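Local coordinates for periplasmic sugar-binding domain protein (Pseudomonas fluorescens Pf-5, PDB 3H75), which probably binds a carbohydrate in the periplasm, as a two-domain solute-binding protein, at residues A[122-134]-A[162-174]. Numbering follows the deposited sequence.
Sequences DEEAGYRMLKELL and LRERGLRRALAEH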
loop_
_atom_site.group_PDB
_atom_site.type_symbol
_atom_site.label_atom_id
_atom_site.label_comp_id
_atom_site.label_asym_id
_atom_site.label_seq_id
_atom_site.Cartn_x
_atom_site.Cartn_y
_atom_site.Cartn_z
ATOM N N ASP A 122 -1.618 6.953 2.425
ATOM C CA ASP A 122 -1.508 6.054 3.573
ATOM C C ASP A 122 -2.047 6.650 4.872
ATOM O O ASP A 122 -2.697 5.958 5.655
ATOM C CB ASP A 122 -0.047 5.630 3.792
ATOM C CG ASP A 122 0.409 4.538 2.829
ATOM O OD1 ASP A 122 -0.242 3.479 2.774
ATOM O OD2 ASP A 122 1.428 4.738 2.135
ATOM N N GLU A 123 -1.768 7.926 5.126
ATOM C CA GLU A 123 -2.246 8.546 6.358
ATOM C C GLU A 123 -3.771 8.506 6.423
ATOM O O GLU A 123 -4.345 8.170 7.461
ATOM C CB GLU A 123 -1.756 9.992 6.461
ATOM C CG GLU A 123 -1.934 10.602 7.844
ATOM C CD GLU A 123 -1.375 12.010 7.936
ATOM O OE1 GLU A 123 -0.271 12.243 7.402
ATOM O OE2 GLU A 123 -2.033 12.879 8.546
ATOM N N GLU A 124 -4.428 8.836 5.314
ATOM C CA GLU A 124 -5.884 8.816 5.275
ATOM C C GLU A 124 -6.393 7.410 5.581
ATOM O O GLU A 124 -7.372 7.241 6.305
ATOM C CB GLU A 124 -6.396 9.258 3.900
ATOM C CG GLU A 124 -7.916 9.178 3.749
ATOM C CD GLU A 124 -8.663 10.220 4.567
ATOM O OE1 GLU A 124 -8.076 10.801 5.507
ATOM O OE2 GLU A 124 -9.853 10.454 4.273
ATOM N N ALA A 125 -5.723 6.399 5.040
ATOM C CA ALA A 125 -6.137 5.016 5.276
ATOM C C ALA A 125 -6.081 4.656 6.761
ATOM O O ALA A 125 -6.999 4.018 7.293
ATOM C CB ALA A 125 -5.267 4.065 4.469
ATOM N N GLY A 126 -5.006 5.063 7.432
ATOM C CA GLY A 126 -4.859 4.769 8.848
ATOM C C GLY A 126 -5.914 5.478 9.673
ATOM O O GLY A 126 -6.468 4.932 10.625
ATOM N N TYR A 127 -6.188 6.720 9.301
ATOM C CA TYR A 127 -7.188 7.533 9.984
ATOM C C TYR A 127 -8.581 6.937 9.771
ATOM O O TYR A 127 -9.322 6.688 10.725
ATOM C CB TYR A 127 -7.138 8.952 9.416
ATOM C CG TYR A 127 -8.176 9.905 9.957
ATOM C CD1 TYR A 127 -8.102 10.379 11.266
ATOM C CD2 TYR A 127 -9.210 10.368 9.145
ATOM C CE1 TYR A 127 -9.029 11.295 11.750
ATOM C CE2 TYR A 127 -10.145 11.287 9.621
ATOM C CZ TYR A 127 -10.045 11.745 10.924
ATOM O OH TYR A 127 -10.973 12.643 11.407
ATOM N N ARG A 128 -8.927 6.698 8.512
ATOM C CA ARG A 128 -10.239 6.161 8.176
ATOM C C ARG A 128 -10.510 4.800 8.793
ATOM O O ARG A 128 -11.646 4.505 9.148
ATOM C CB ARG A 128 -10.409 6.108 6.655
ATOM C CG ARG A 128 -10.571 7.491 6.021
ATOM C CD ARG A 128 -11.847 8.170 6.511
ATOM N NE ARG A 128 -11.845 9.608 6.254
ATOM C CZ ARG A 128 -12.704 10.462 6.798
ATOM N NH1 ARG A 128 -13.640 10.024 7.632
ATOM N NH2 ARG A 128 -12.625 11.757 6.518
HETATM N N MSE A 129 -9.484 3.966 8.941
HETATM C CA MSE A 129 -9.732 2.661 9.541
HETATM C C MSE A 129 -10.294 2.773 10.944
HETATM O O MSE A 129 -11.248 2.075 11.281
HETATM C CB MSE A 129 -8.472 1.801 9.571
HETATM C CG MSE A 129 -8.123 1.182 8.222
HETATM SE SE MSE A 129 -6.802 -0.232 8.382
HETATM C CE MSE A 129 -5.236 0.868 8.760
ATOM N N LEU A 130 -9.726 3.643 11.771
ATOM C CA LEU A 130 -10.248 3.769 13.125
ATOM C C LEU A 130 -11.635 4.401 13.106
ATOM O O LEU A 130 -12.520 3.947 13.825
ATOM C CB LEU A 130 -9.314 4.588 14.022
ATOM C CG LEU A 130 -9.746 4.534 15.497
ATOM C CD1 LEU A 130 -9.723 3.092 15.980
ATOM C CD2 LEU A 130 -8.835 5.388 16.345
ATOM N N LYS A 131 -11.827 5.439 12.292
ATOM C CA LYS A 131 -13.139 6.087 12.225
ATOM C C LYS A 131 -14.213 5.090 11.796
ATOM O O LYS A 131 -15.314 5.079 12.352
ATOM C CB LYS A 131 -13.114 7.278 11.261
ATOM C CG LYS A 131 -12.378 8.485 11.812
ATOM C CD LYS A 131 -12.562 9.711 10.929
ATOM C CE LYS A 131 -13.992 10.224 10.932
ATOM N NZ LYS A 131 -14.401 10.791 12.246
ATOM N N GLU A 132 -13.888 4.247 10.818
ATOM C CA GLU A 132 -14.826 3.241 10.328
ATOM C C GLU A 132 -15.122 2.190 11.392
ATOM O O GLU A 132 -16.274 1.784 11.573
ATOM C CB GLU A 132 -14.265 2.562 9.076
ATOM C CG GLU A 132 -14.408 3.383 7.811
ATOM C CD GLU A 132 -15.852 3.478 7.363
ATOM O OE1 GLU A 132 -16.418 2.435 6.971
ATOM O OE2 GLU A 132 -16.421 4.589 7.413
ATOM N N LEU A 133 -14.082 1.738 12.088
ATOM C CA LEU A 133 -14.262 0.739 13.136
ATOM C C LEU A 133 -15.171 1.300 14.224
ATOM O O LEU A 133 -16.078 0.615 14.704
ATOM C CB LEU A 133 -12.913 0.340 13.737
ATOM C CG LEU A 133 -12.007 -0.573 12.907
ATOM C CD1 LEU A 133 -10.661 -0.703 13.616
ATOM C CD2 LEU A 133 -12.657 -1.947 12.727
ATOM N N LEU A 134 -14.925 2.549 14.610
ATOM C CA LEU A 134 -15.729 3.193 15.643
ATOM C C LEU A 134 -17.175 3.314 15.187
ATOM O O LEU A 134 -18.104 3.115 15.975
ATOM C CB LEU A 134 -15.163 4.579 15.962
ATOM C CG LEU A 134 -13.965 4.575 16.910
ATOM C CD1 LEU A 134 -13.364 5.975 16.999
ATOM C CD2 LEU A 134 -14.419 4.102 18.282
ATOM N N LEU A 162 3.145 6.495 8.294
ATOM C CA LEU A 162 2.016 7.284 7.820
ATOM C C LEU A 162 0.676 6.722 8.278
ATOM O O LEU A 162 -0.210 7.475 8.682
ATOM C CB LEU A 162 2.044 7.389 6.295
ATOM C CG LEU A 162 3.170 8.263 5.733
ATOM C CD1 LEU A 162 3.207 8.142 4.210
ATOM C CD2 LEU A 162 2.952 9.708 6.162
ATOM N N ARG A 163 0.515 5.405 8.218
ATOM C CA ARG A 163 -0.744 4.828 8.663
ATOM C C ARG A 163 -0.907 5.044 10.163
ATOM O O ARG A 163 -2.009 5.330 10.634
ATOM C CB ARG A 163 -0.815 3.346 8.283
ATOM C CG ARG A 163 -0.912 3.181 6.774
ATOM C CD ARG A 163 -0.824 1.738 6.312
ATOM N NE ARG A 163 -0.545 1.705 4.881
ATOM C CZ ARG A 163 -0.255 0.610 4.185
ATOM N NH1 ARG A 163 -0.213 -0.580 4.773
ATOM N NH2 ARG A 163 0.046 0.719 2.896
ATOM N N GLU A 164 0.187 4.944 10.913
ATOM C CA GLU A 164 0.118 5.164 12.352
ATOM C C GLU A 164 -0.216 6.622 12.644
ATOM O O GLU A 164 -0.951 6.917 13.587
ATOM C CB GLU A 164 1.440 4.818 13.041
ATOM C CG GLU A 164 1.326 4.880 14.563
ATOM C CD GLU A 164 2.619 4.553 15.283
ATOM O OE1 GLU A 164 3.397 3.725 14.759
ATOM O OE2 GLU A 164 2.844 5.110 16.383
ATOM N N ARG A 165 0.327 7.538 11.846
ATOM C CA ARG A 165 0.038 8.952 12.059
ATOM C C ARG A 165 -1.468 9.170 11.932
ATOM O O ARG A 165 -2.062 9.904 12.720
ATOM C CB ARG A 165 0.788 9.821 11.038
ATOM C CG ARG A 165 0.343 11.282 11.011
ATOM C CD ARG A 165 0.522 11.977 12.356
ATOM N NE ARG A 165 -0.027 13.332 12.335
ATOM C CZ ARG A 165 -0.147 14.111 13.405
ATOM N NH1 ARG A 165 0.243 13.671 14.595
ATOM N NH2 ARG A 165 -0.660 15.333 13.285
ATOM N N GLY A 166 -2.080 8.521 10.942
ATOM C CA GLY A 166 -3.516 8.642 10.745
ATOM C C GLY A 166 -4.255 8.100 11.950
ATOM O O GLY A 166 -5.226 8.696 12.418
ATOM N N LEU A 167 -3.794 6.956 12.453
ATOM C CA LEU A 167 -4.394 6.347 13.635
ATOM C C LEU A 167 -4.313 7.311 14.817
ATOM O O LEU A 167 -5.297 7.514 15.530
ATOM C CB LEU A 167 -3.661 5.047 13.993
ATOM C CG LEU A 167 -3.946 4.447 15.371
ATOM C CD1 LEU A 167 -5.397 3.984 15.439
ATOM C CD2 LEU A 167 -2.988 3.271 15.635
ATOM N N ARG A 168 -3.136 7.902 15.021
ATOM C CA ARG A 168 -2.933 8.838 16.126
ATOM C C ARG A 168 -3.867 10.036 16.016
ATOM O O ARG A 168 -4.357 10.537 17.025
ATOM C CB ARG A 168 -1.482 9.322 16.161
ATOM C CG ARG A 168 -0.457 8.216 16.412
ATOM C CD ARG A 168 -0.524 7.670 17.834
ATOM N NE ARG A 168 0.442 6.591 18.040
ATOM C CZ ARG A 168 0.593 5.927 19.183
ATOM N NH1 ARG A 168 -0.155 6.231 20.232
ATOM N NH2 ARG A 168 1.475 4.936 19.270
ATOM N N ARG A 169 -4.112 10.506 14.796
ATOM C CA ARG A 169 -5.007 11.640 14.612
ATOM C C ARG A 169 -6.424 11.262 15.032
ATOM O O ARG A 169 -7.113 12.041 15.693
ATOM C CB ARG A 169 -4.985 12.105 13.159
ATOM C CG ARG A 169 -3.800 12.992 12.818
ATOM C CD ARG A 169 -3.814 13.327 11.338
ATOM N NE ARG A 169 -5.163 13.670 10.897
ATOM C CZ ARG A 169 -5.687 13.283 9.739
ATOM N NH1 ARG A 169 -4.974 12.542 8.900
ATOM N NH2 ARG A 169 -6.931 13.620 9.426
ATOM N N ALA A 170 -6.853 10.057 14.665
ATOM C CA ALA A 170 -8.189 9.591 15.026
ATOM C C ALA A 170 -8.297 9.400 16.541
ATOM O O ALA A 170 -9.322 9.714 17.143
ATOM C CB ALA A 170 -8.505 8.283 14.298
ATOM N N LEU A 171 -7.237 8.891 17.163
ATOM C CA LEU A 171 -7.257 8.696 18.611
ATOM C C LEU A 171 -7.363 10.024 19.353
ATOM O O LEU A 171 -7.990 10.105 20.406
ATOM C CB LEU A 171 -6.007 7.951 19.076
ATOM C CG LEU A 171 -5.950 6.465 18.705
ATOM C CD1 LEU A 171 -4.575 5.913 19.049
ATOM C CD2 LEU A 171 -7.031 5.689 19.458
ATOM N N ALA A 172 -6.742 11.066 18.812
ATOM C CA ALA A 172 -6.789 12.366 19.466
ATOM C C ALA A 172 -8.196 12.948 19.438
ATOM O O ALA A 172 -8.558 13.749 20.293
ATOM C CB ALA A 172 -5.818 13.326 18.793
ATOM N N GLU A 173 -8.986 12.532 18.453
ATOM C CA GLU A 173 -10.347 13.020 18.303
ATOM C C GLU A 173 -11.350 12.197 19.092
ATOM O O GLU A 173 -12.502 12.604 19.250
ATOM C CB GLU A 173 -10.735 13.022 16.821
ATOM C CG GLU A 173 -9.821 13.896 15.974
ATOM C CD GLU A 173 -10.102 13.815 14.483
ATOM O OE1 GLU A 173 -10.887 12.943 14.059
ATOM O OE2 GLU A 173 -9.519 14.628 13.731
ATOM N N HIS A 174 -10.906 11.051 19.598
ATOM C CA HIS A 174 -11.778 10.151 20.344
ATOM C C HIS A 174 -11.148 9.656 21.643
ATOM O O HIS A 174 -10.708 8.513 21.740
ATOM C CB HIS A 174 -12.155 8.965 19.454
ATOM C CG HIS A 174 -12.929 9.363 18.239
ATOM N ND1 HIS A 174 -14.290 9.582 18.264
ATOM C CD2 HIS A 174 -12.521 9.660 16.983
ATOM C CE1 HIS A 174 -14.687 10.002 17.075
ATOM N NE2 HIS A 174 -13.634 10.060 16.281
HETATM O O HOH W 1 -0.758 14.935 9.759
HETATM O O HOH W 2 -13.332 12.095 14.244
#
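G126 and G166 bring helices 122-134 and 162-173 together, their axes 6.3 Å apart at closest approach and crossing at -41°. A side chain on either glycine would run into the facing backbone. CA-H...O contacts run both ways, such as G126 CA to R163 O at 3.4 Å. Y127 is a knob set among G166, R169, A170 and E173; E123 is a second, among L162, R165, G166 and R169. The Y127 CG is anti to the backbone N (chi1 176°), which carries the ring across to the other helix. The R169 guanidinium lies flat over one ring face, a cation-pi stack with R169 CZ 4.3 Å from the ring centroid. Y127 OH donates to the syn lone pair of E173 OE1 at 2.7 Å. A leucine in place of Y127 would probably leave R169 without its stacking surface and E173 without this donor. R169 NH1 also makes a salt bridge with E123 OE2 at 3.0 Å, met on the anti side. R163 grips D122 side-on, NE and NH2 both reaching OD1 from the same face of the carboxylate. L130 CD2 packs on A170 CB, and L134 CD1 sits over the H174 ring. The pair flanks the mixed sheet of one alpha/beta domain: M129 and L133 rest on strands 206-211, 236-240 and 257-260, while L167 touches W210.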